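Local coordinates for necrotic enteritis toxin B (Clostridium perfringens, PDB 4I0N), which is a pore-forming toxin of the alpha-hemolysin fold that probably damages host cells by assembling subunits into a ring that pierces the membrane, at residues L226-P231 with F276-Q281; N96-A101 with K235-I240. All coordinates share one frame; numbering follows the deposited sequence. Where two conformers were deposited one is given.

Contact 1: residues L226-P231 with F276-Q281; sequences LALTAP and FKINWQ
Ala230 and Leu228 pack against Trp280 where the two sheets of the beta-sandwich in this alpha-hemolysin-type toxin face each other. Strand 219-231 belongs to one sheet, and strand 258-279, whose end leads into the turn carrying the tryptophan, belongs to the other. This is a worked example of how a wide indole fills the gap between sheets: no hydrogen bond joins the segments, and apolar packing with a CH-pi contact holds them.

The tight part is the indole. The methyl CB of Ala230 sits over one face of its six-membered ring, 3.8 Å from the ring centroid and only 10° off its normal, a CH-pi contact. Ile278 CG2 covers the opposite face under the five-membered ring, near NE1, so the indole is held between an alanine from across the gap and an isoleucine two residues earlier on strand 258-279. Leu228 works at the outer end of the ring: its CD1 lies 3.9 Å from Trp280 CZ2. With CG of Trp280 anti to the carbonyl carbon (chi1 -64°), the indole reaches toward strand 219-231, while NE1 is hydrogen-bonded to Ser237 on strand 236-255, the neighbour of 258-279.

Packing is looser between Leu228 and Ile278, with Leu228 CD1 4.3 Å from Ile278 CG1. There the CA atoms of Leu228 and Ile278 stand 10.0 Å apart, against 8.8 Å for those of Ala230 and Trp280. Thr229, between the two inward residues, turns its partly exposed side chain away from the interface. At the tight end, the carbonyl Leu228 O lies in the indole plane, 3.8 Å from the edge atom Trp280 CH2.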
ATOM      1  N   LEU A 226       5.495  -7.975   7.591  1.00 11.08           N
ATOM      2  CA  LEU A 226       6.436  -7.626   8.627  1.00 12.73           C
ATOM      3  C   LEU A 226       6.627  -8.742   9.628  1.00 12.90           C
ATOM      4  O   LEU A 226       5.893  -9.744   9.600  1.00 13.50           O
ATOM      5  CB  LEU A 226       6.007  -6.323   9.306  1.00 13.31           C
ATOM      6  CG  LEU A 226       4.658  -6.252   9.991  1.00 14.76           C
ATOM      7  CD1 LEU A 226       4.652  -7.110  11.259  1.00 18.91           C
ATOM      8  CD2 LEU A 226       4.392  -4.782  10.341  1.00 15.57           C
ATOM      9  N   ALA A 227       7.635  -8.586  10.491  1.00 12.82           N
ATOM     10  CA  ALA A 227       7.840  -9.511  11.589  1.00 13.08           C
ATOM     11  C   ALA A 227       7.695  -8.700  12.869  1.00 13.62           C
ATOM     12  O   ALA A 227       8.345  -7.646  13.009  1.00 13.13           O
ATOM     13  CB  ALA A 227       9.249 -10.144  11.526  1.00 13.47           C
ATOM     14  N   LEU A 228       6.853  -9.186  13.780  1.00 13.56           N
ATOM     15  CA  LEU A 228       6.718  -8.609  15.119  1.00 14.10           C
ATOM     16  C   LEU A 228       7.402  -9.493  16.106  1.00 15.01           C
ATOM     17  O   LEU A 228       7.265 -10.733  16.047  1.00 15.51           O
ATOM     18  CB  LEU A 228       5.252  -8.545  15.565  1.00 14.92           C
ATOM     19  CG  LEU A 228       4.299  -7.499  15.040  1.00 16.61           C
ATOM     20  CD1 LEU A 228       2.913  -7.738  15.658  1.00 16.15           C
ATOM     21  CD2 LEU A 228       4.809  -6.115  15.428  1.00 16.06           C
ATOM     22  N   THR A 229       8.133  -8.869  17.020  1.00 14.98           N
ATOM     23  CA  THR A 229       8.758  -9.581  18.113  0.50 15.59           C
ATOM     24  C   THR A 229       8.141  -9.133  19.447  1.00 16.15           C
ATOM     25  O   THR A 229       7.909  -7.936  19.654  1.00 16.75           O
ATOM     26  CB  THR A 229      10.285  -9.409  18.064  0.50 16.24           C
ATOM     27  OG1 THR A 229      10.612  -8.024  17.882  0.50 17.98           O
ATOM     28  CG2 THR A 229      10.845 -10.184  16.868  0.50 13.66           C
ATOM     29  N   ALA A 230       7.876 -10.100  20.321  1.00 15.38           N
ATOM     30  CA  ALA A 230       7.247  -9.872  21.614  1.00 15.53           C
ATOM     31  C   ALA A 230       8.024 -10.605  22.709  1.00 16.64           C
ATOM     32  O   ALA A 230       8.618 -11.652  22.447  1.00 15.40           O
ATOM     33  CB  ALA A 230       5.815 -10.395  21.570  1.00 15.60           C
ATOM     34  N   PRO A 231       7.991 -10.080  23.954  1.00 17.49           N
ATOM     35  CA  PRO A 231       8.452 -10.876  25.087  1.00 18.51           C
ATOM     36  C   PRO A 231       7.632 -12.164  25.161  1.00 18.46           C
ATOM     37  O   PRO A 231       6.491 -12.180  24.695  1.00 18.28           O
ATOM     38  CB  PRO A 231       8.164  -9.972  26.290  1.00 19.33           C
ATOM     39  CG  PRO A 231       8.082  -8.577  25.707  1.00 19.52           C
ATOM     40  CD  PRO A 231       7.448  -8.775  24.373  1.00 17.73           C
ATOM     41  N   PHE A 276      -6.547  -4.216  14.201  1.00 10.12           N
ATOM     42  CA  PHE A 276      -6.591  -5.661  14.434  1.00 10.09           C
ATOM     43  C   PHE A 276      -5.926  -5.959  15.763  1.00 10.65           C
ATOM     44  O   PHE A 276      -4.826  -5.481  16.039  1.00 11.58           O
ATOM     45  CB  PHE A 276      -5.842  -6.417  13.332  1.00 10.10           C
ATOM     46  CG  PHE A 276      -6.465  -6.276  11.950  1.00  9.18           C
ATOM     47  CD1 PHE A 276      -7.370  -7.228  11.473  1.00 10.50           C
ATOM     48  CD2 PHE A 276      -6.127  -5.190  11.130  1.00  8.56           C
ATOM     49  CE1 PHE A 276      -7.957  -7.110  10.197  1.00  9.34           C
ATOM     50  CE2 PHE A 276      -6.701  -5.053   9.862  1.00  8.42           C
ATOM     51  CZ  PHE A 276      -7.604  -6.017   9.386  1.00  8.85           C
ATOM     52  N   LYS A 277      -6.605  -6.717  16.607  1.00 10.89           N
ATOM     53  CA  LYS A 277      -5.953  -7.246  17.807  1.00 10.94           C
ATOM     54  C   LYS A 277      -5.053  -8.419  17.422  1.00 11.70           C
ATOM     55  O   LYS A 277      -5.494  -9.363  16.751  1.00 12.39           O
ATOM     56  CB  LYS A 277      -7.025  -7.709  18.807  1.00 11.55           C
ATOM     57  CG  LYS A 277      -6.467  -8.239  20.129  1.00 11.54           C
ATOM     58  CD  LYS A 277      -7.592  -8.578  21.100  1.00 13.93           C
ATOM     59  CE  LYS A 277      -7.021  -9.242  22.381  1.00 17.62           C
ATOM     60  NZ  LYS A 277      -8.042  -9.356  23.481  1.00 17.55           N
ATOM     61  N   ILE A 278      -3.798  -8.372  17.864  1.00 11.64           N
ATOM     62  CA  ILE A 278      -2.898  -9.499  17.751  1.00 12.04           C
ATOM     63  C   ILE A 278      -3.016 -10.266  19.063  1.00 12.33           C
ATOM     64  O   ILE A 278      -2.493  -9.844  20.097  1.00 12.68           O
ATOM     65  CB  ILE A 278      -1.442  -9.054  17.508  1.00 11.55           C
ATOM     66  CG1 ILE A 278      -1.366  -8.048  16.339  1.00 12.05           C
ATOM     67  CG2 ILE A 278      -0.529 -10.263  17.272  1.00 12.25           C
ATOM     68  CD1 ILE A 278      -1.918  -8.602  15.003  1.00 10.72           C
ATOM     69  N   ASN A 279      -3.729 -11.381  19.013  1.00 12.81           N
ATOM     70  CA  ASN A 279      -4.003 -12.164  20.203  1.00 13.01           C
ATOM     71  C   ASN A 279      -2.886 -13.193  20.318  1.00 12.94           C
ATOM     72  O   ASN A 279      -2.997 -14.290  19.761  1.00 13.76           O
ATOM     73  CB  ASN A 279      -5.370 -12.850  20.071  1.00 13.38           C
ATOM     74  CG  ASN A 279      -5.840 -13.488  21.378  1.00 15.54           C
ATOM     75  OD1 ASN A 279      -5.035 -13.889  22.223  1.00 15.97           O
ATOM     76  ND2 ASN A 279      -7.139 -13.595  21.533  1.00 16.44           N
ATOM     77  N   TRP A 280      -1.787 -12.826  20.975  1.00 12.58           N
ATOM     78  CA  TRP A 280      -0.636 -13.739  21.061  1.00 12.98           C
ATOM     79  C   TRP A 280      -1.009 -14.987  21.855  1.00 13.86           C
ATOM     80  O   TRP A 280      -0.584 -16.108  21.513  1.00 14.68           O
ATOM     81  CB  TRP A 280       0.562 -13.038  21.723  1.00 11.99           C
ATOM     82  CG  TRP A 280       1.102 -11.881  20.934  1.00 10.80           C
ATOM     83  CD1 TRP A 280       0.672 -10.580  20.952  1.00 11.09           C
ATOM     84  CD2 TRP A 280       2.189 -11.934  20.018  1.00 11.64           C
ATOM     85  NE1 TRP A 280       1.438  -9.817  20.101  1.00 11.54           N
ATOM     86  CE2 TRP A 280       2.383 -10.626  19.519  1.00 11.06           C
ATOM     87  CE3 TRP A 280       3.039 -12.964  19.588  1.00 12.74           C
ATOM     88  CZ2 TRP A 280       3.379 -10.317  18.574  1.00 11.49           C
ATOM     89  CZ3 TRP A 280       4.035 -12.661  18.650  1.00 12.19           C
ATOM     90  CH2 TRP A 280       4.199 -11.343  18.171  1.00 13.73           C
ATOM     91  N   GLN A 281      -1.837 -14.801  22.887  1.00 13.78           N
ATOM     92  CA  GLN A 281      -2.205 -15.884  23.784  1.00 16.04           C
ATOM     93  C   GLN A 281      -2.911 -17.021  23.040  1.00 16.05           C
ATOM     94  O   GLN A 281      -2.601 -18.186  23.250  1.00 16.80           O
ATOM     95  CB  GLN A 281      -3.102 -15.349  24.897  1.00 16.16           C
ATOM     96  CG  GLN A 281      -3.443 -16.357  25.970  1.00 20.59           C
ATOM     97  CD  GLN A 281      -4.044 -15.698  27.199  1.00 24.37           C
ATOM     98  OE1 GLN A 281      -4.729 -14.679  27.100  1.00 25.48           O
ATOM     99  NE2 GLN A 281      -3.777 -16.270  28.365  1.00 25.79           N
TER

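Contact 2: residues N96-A101 with K235-I240; sequences NNIKIA and KESVII
Ile98 lays its terminal methyl against Ser237 at one end of the beta-sandwich, just before the chain enters strand 99-104, the edge strand of one sheet. Ser237 lies on strand 236-255 of the facing sheet, and the CA atoms of the two residues are 7.4 Å apart. The pair illustrates how a branched aliphatic chain can rest a methyl on the CB of a serine while the hydroxyl is used elsewhere, by Trp280 NE1.

Both side chains leave their backbones toward the gap. Ile98 CD1 reaches Ser237 CB at 3.6 Å, while the CB-OG bond of the serine runs roughly perpendicular to that line of approach. OG takes the place between the backbone N and the carbonyl carbon (chi1 64°), which swings it past the isoleucine toward the indole. CD1 and CG2 of Ile98 both face the buried hydroxyl from the same side, at 4.1 and 4.2 Å from Ser237 OG. The second torsion of Ile98, 146° and so away from the staggered value, sets CD1 over Ser237 CB. The backbone of this turn is held by Asp93, whose OD2 and OD1 accept hydrogen bonds from the N-H groups of Asn97 and Ile98.

Farther along, Ile100 and Ile239 turn their tips toward each other but stay apart, with 5.4 Å between Ile100 CG1 and Ile239 CD1; Leu228 and Ser91 each touch both. At the solvent-side end, the backbone of Glu236 takes part while its side chain points away: Glu236 O lies 4.1 Å from Ile98 CD1.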
ATOM      1  N   ASN A  96       4.555  -0.988  25.653  1.00 25.14           N
ATOM      2  CA  ASN A  96       5.490  -0.602  24.601  1.00 25.41           C
ATOM      3  C   ASN A  96       6.655  -1.604  24.471  1.00 25.36           C
ATOM      4  O   ASN A  96       7.808  -1.201  24.309  1.00 25.98           O
ATOM      5  CB  ASN A  96       6.013   0.836  24.827  1.00 25.51           C
ATOM      6  CG  ASN A  96       4.893   1.877  24.886  1.00 26.81           C
ATOM      7  OD1 ASN A  96       4.792   2.655  25.849  1.00 29.45           O
ATOM      8  ND2 ASN A  96       4.073   1.919  23.844  1.00 24.46           N
ATOM      9  N   ASN A  97       6.327  -2.900  24.547  1.00 24.46           N
ATOM     10  CA  ASN A  97       7.300  -4.004  24.543  1.00 24.46           C
ATOM     11  C   ASN A  97       7.455  -4.706  23.202  1.00 22.97           C
ATOM     12  O   ASN A  97       8.470  -5.339  22.937  1.00 23.52           O
ATOM     13  CB  ASN A  97       6.867  -5.061  25.561  1.00 24.94           C
ATOM     14  CG  ASN A  97       7.210  -4.670  26.965  1.00 28.00           C
ATOM     15  OD1 ASN A  97       8.091  -3.837  27.184  1.00 32.17           O
ATOM     16  ND2 ASN A  97       6.512  -5.247  27.930  1.00 28.49           N
ATOM     17  N   ILE A  98       6.428  -4.605  22.368  1.00 20.87           N
ATOM     18  CA  ILE A  98       6.380  -5.325  21.096  1.00 19.69           C
ATOM     19  C   ILE A  98       6.892  -4.427  19.960  1.00 18.55           C
ATOM     20  O   ILE A  98       6.539  -3.241  19.906  1.00 17.48           O
ATOM     21  CB  ILE A  98       4.963  -5.856  20.870  1.00 19.19           C
ATOM     22  CG1 ILE A  98       4.747  -7.006  21.872  1.00 20.54           C
ATOM     23  CG2 ILE A  98       4.735  -6.281  19.410  1.00 19.77           C
ATOM     24  CD1 ILE A  98       3.374  -7.159  22.407  1.00 19.31           C
ATOM     25  N   LYS A  99       7.747  -4.993  19.102  1.00 16.82           N
ATOM     26  CA  LYS A  99       8.462  -4.215  18.084  1.00 16.75           C
ATOM     27  C   LYS A  99       8.329  -4.838  16.692  1.00 15.25           C
ATOM     28  O   LYS A  99       8.303  -6.048  16.547  1.00 15.40           O
ATOM     29  CB  LYS A  99       9.949  -4.143  18.434  1.00 18.57           C
ATOM     30  CG  LYS A  99      10.272  -3.432  19.744  1.00 20.15           C
ATOM     31  CD  LYS A  99      11.789  -3.384  19.935  1.00 24.53           C
ATOM     32  N   ILE A 100       8.255  -3.996  15.670  1.00 13.84           N
ATOM     33  CA  ILE A 100       8.407  -4.449  14.314  1.00 13.31           C
ATOM     34  C   ILE A 100       9.907  -4.675  14.110  1.00 13.70           C
ATOM     35  O   ILE A 100      10.712  -3.735  14.160  1.00 14.22           O
ATOM     36  CB  ILE A 100       7.828  -3.429  13.289  1.00 13.44           C
ATOM     37  CG1 ILE A 100       6.350  -3.146  13.600  1.00 12.33           C
ATOM     38  CG2 ILE A 100       8.063  -3.932  11.852  1.00 12.21           C
ATOM     39  CD1 ILE A 100       5.764  -1.892  12.865  1.00 12.34           C
ATOM     40  N   ALA A 101      10.281  -5.927  13.910  1.00 12.71           N
ATOM     41  CA  ALA A 101      11.685  -6.273  13.742  1.00 13.67           C
ATOM     42  C   ALA A 101      12.202  -5.959  12.343  1.00 13.34           C
ATOM     43  O   ALA A 101      13.358  -5.578  12.175  1.00 12.86           O
ATOM     44  CB  ALA A 101      11.916  -7.745  14.082  1.00 13.93           C
ATOM     45  N   LYS A 235       0.521 -11.227  25.782  1.00 16.28           N
ATOM     46  CA  LYS A 235      -0.770 -11.822  25.531  1.00 15.29           C
ATOM     47  C   LYS A 235      -1.531 -11.138  24.394  1.00 14.53           C
ATOM     48  O   LYS A 235      -2.279 -11.800  23.679  1.00 13.54           O
ATOM     49  CB  LYS A 235      -1.595 -11.881  26.816  1.00 16.58           C
ATOM     50  CG  LYS A 235      -1.000 -12.839  27.840  1.00 17.83           C
ATOM     51  CD  LYS A 235      -1.837 -12.932  29.081  1.00 21.47           C
ATOM     52  CE  LYS A 235      -1.143 -13.861  30.082  1.00 25.38           C
ATOM     53  NZ  LYS A 235      -1.962 -13.931  31.297  1.00 30.17           N
ATOM     54  N   GLU A 236      -1.340  -9.826  24.239  1.00 13.88           N
ATOM     55  CA  GLU A 236      -2.022  -9.079  23.185  1.00 14.27           C
ATOM     56  C   GLU A 236      -1.264  -7.816  22.793  1.00 14.05           C
ATOM     57  O   GLU A 236      -0.512  -7.215  23.612  1.00 14.39           O
ATOM     58  CB  GLU A 236      -3.458  -8.726  23.606  1.00 14.66           C
ATOM     59  CG  GLU A 236      -3.538  -7.811  24.858  1.00 17.22           C
ATOM     60  CD  GLU A 236      -3.336  -8.578  26.165  1.00 19.29           C
ATOM     61  OE1 GLU A 236      -4.091  -9.559  26.408  1.00 17.31           O
ATOM     62  OE2 GLU A 236      -2.413  -8.216  26.951  1.00 21.26           O
ATOM     63  N   SER A 237      -1.463  -7.420  21.539  1.00 12.80           N
ATOM     64  CA  SER A 237      -1.023  -6.141  21.047  1.00 12.06           C
ATOM     65  C   SER A 237      -1.994  -5.755  19.933  1.00 10.97           C
ATOM     66  O   SER A 237      -2.951  -6.486  19.641  1.00 11.34           O
ATOM     67  CB  SER A 237       0.437  -6.200  20.566  1.00 11.38           C
ATOM     68  OG  SER A 237       0.597  -7.060  19.451  1.00 12.20           O
ATOM     69  N   VAL A 238      -1.773  -4.595  19.334  1.00 10.88           N
ATOM     70  CA  VAL A 238      -2.644  -4.151  18.273  1.00 10.70           C
ATOM     71  C   VAL A 238      -1.835  -3.757  17.054  1.00 10.40           C
ATOM     72  O   VAL A 238      -0.741  -3.234  17.188  1.00 10.76           O
ATOM     73  CB  VAL A 238      -3.522  -2.971  18.765  1.00 11.41           C
ATOM     74  CG1 VAL A 238      -4.332  -2.368  17.655  1.00 13.23           C
ATOM     75  CG2 VAL A 238      -4.456  -3.447  19.905  1.00 12.43           C
ATOM     76  N   ILE A 239      -2.377  -4.033  15.866  1.00 10.11           N
ATOM     77  CA  ILE A 239      -1.835  -3.500  14.613  1.00  9.88           C
ATOM     78  C   ILE A 239      -2.913  -2.598  14.005  1.00 10.69           C
ATOM     79  O   ILE A 239      -4.095  -2.986  13.916  1.00 11.17           O
ATOM     80  CB  ILE A 239      -1.456  -4.642  13.611  1.00 10.16           C
ATOM     81  CG1 ILE A 239      -0.181  -5.363  14.082  1.00  9.90           C
ATOM     82  CG2 ILE A 239      -1.365  -4.119  12.122  1.00  9.91           C
ATOM     83  CD1 ILE A 239       1.120  -4.549  13.966  1.00 11.91           C
ATOM     84  N   ILE A 240      -2.505  -1.392  13.607  1.00 10.37           N
ATOM     85  CA  ILE A 240      -3.385  -0.447  12.937  1.00 10.26           C
ATOM     86  C   ILE A 240      -2.915  -0.302  11.498  1.00 10.02           C
ATOM     87  O   ILE A 240      -1.760   0.027  11.244  1.00 10.19           O
ATOM     88  CB  ILE A 240      -3.389   0.936  13.636  1.00 10.92           C
ATOM     89  CG1 ILE A 240      -3.699   0.776  15.139  1.00 13.54           C
ATOM     90  CG2 ILE A 240      -4.394   1.888  12.948  1.00 10.57           C
ATOM     91  CD1 ILE A 240      -3.179   1.896  16.009  1.00 19.19           C
TER

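In the fold
Both contacts bridge the same two sheets, whose neighbouring strands they share: 219-231 beside 99-104 on one side, 236-255 beside 258-279 on the other. Contact 1 is wholly buried and the larger, 192 Å² against 118 Å², and rests on an aromatic ring; contact 2 sets an isoleucine methyl against a serine and a backbone carbonyl and reaches the surface at Glu236. Within the sheets they join through backbone pairs, Ile278 N to Ser237 O and Ala101 N to Ala227 O, both 2.7 Å and probable hydrogen bonds. Side chains also meet: Trp280 NE1 hydrogen-bonds Ser237 OG, and Ala230 CB lies 3.6 Å from Ile98 CG1. The two contacts therefore form one patch of the sandwich interior.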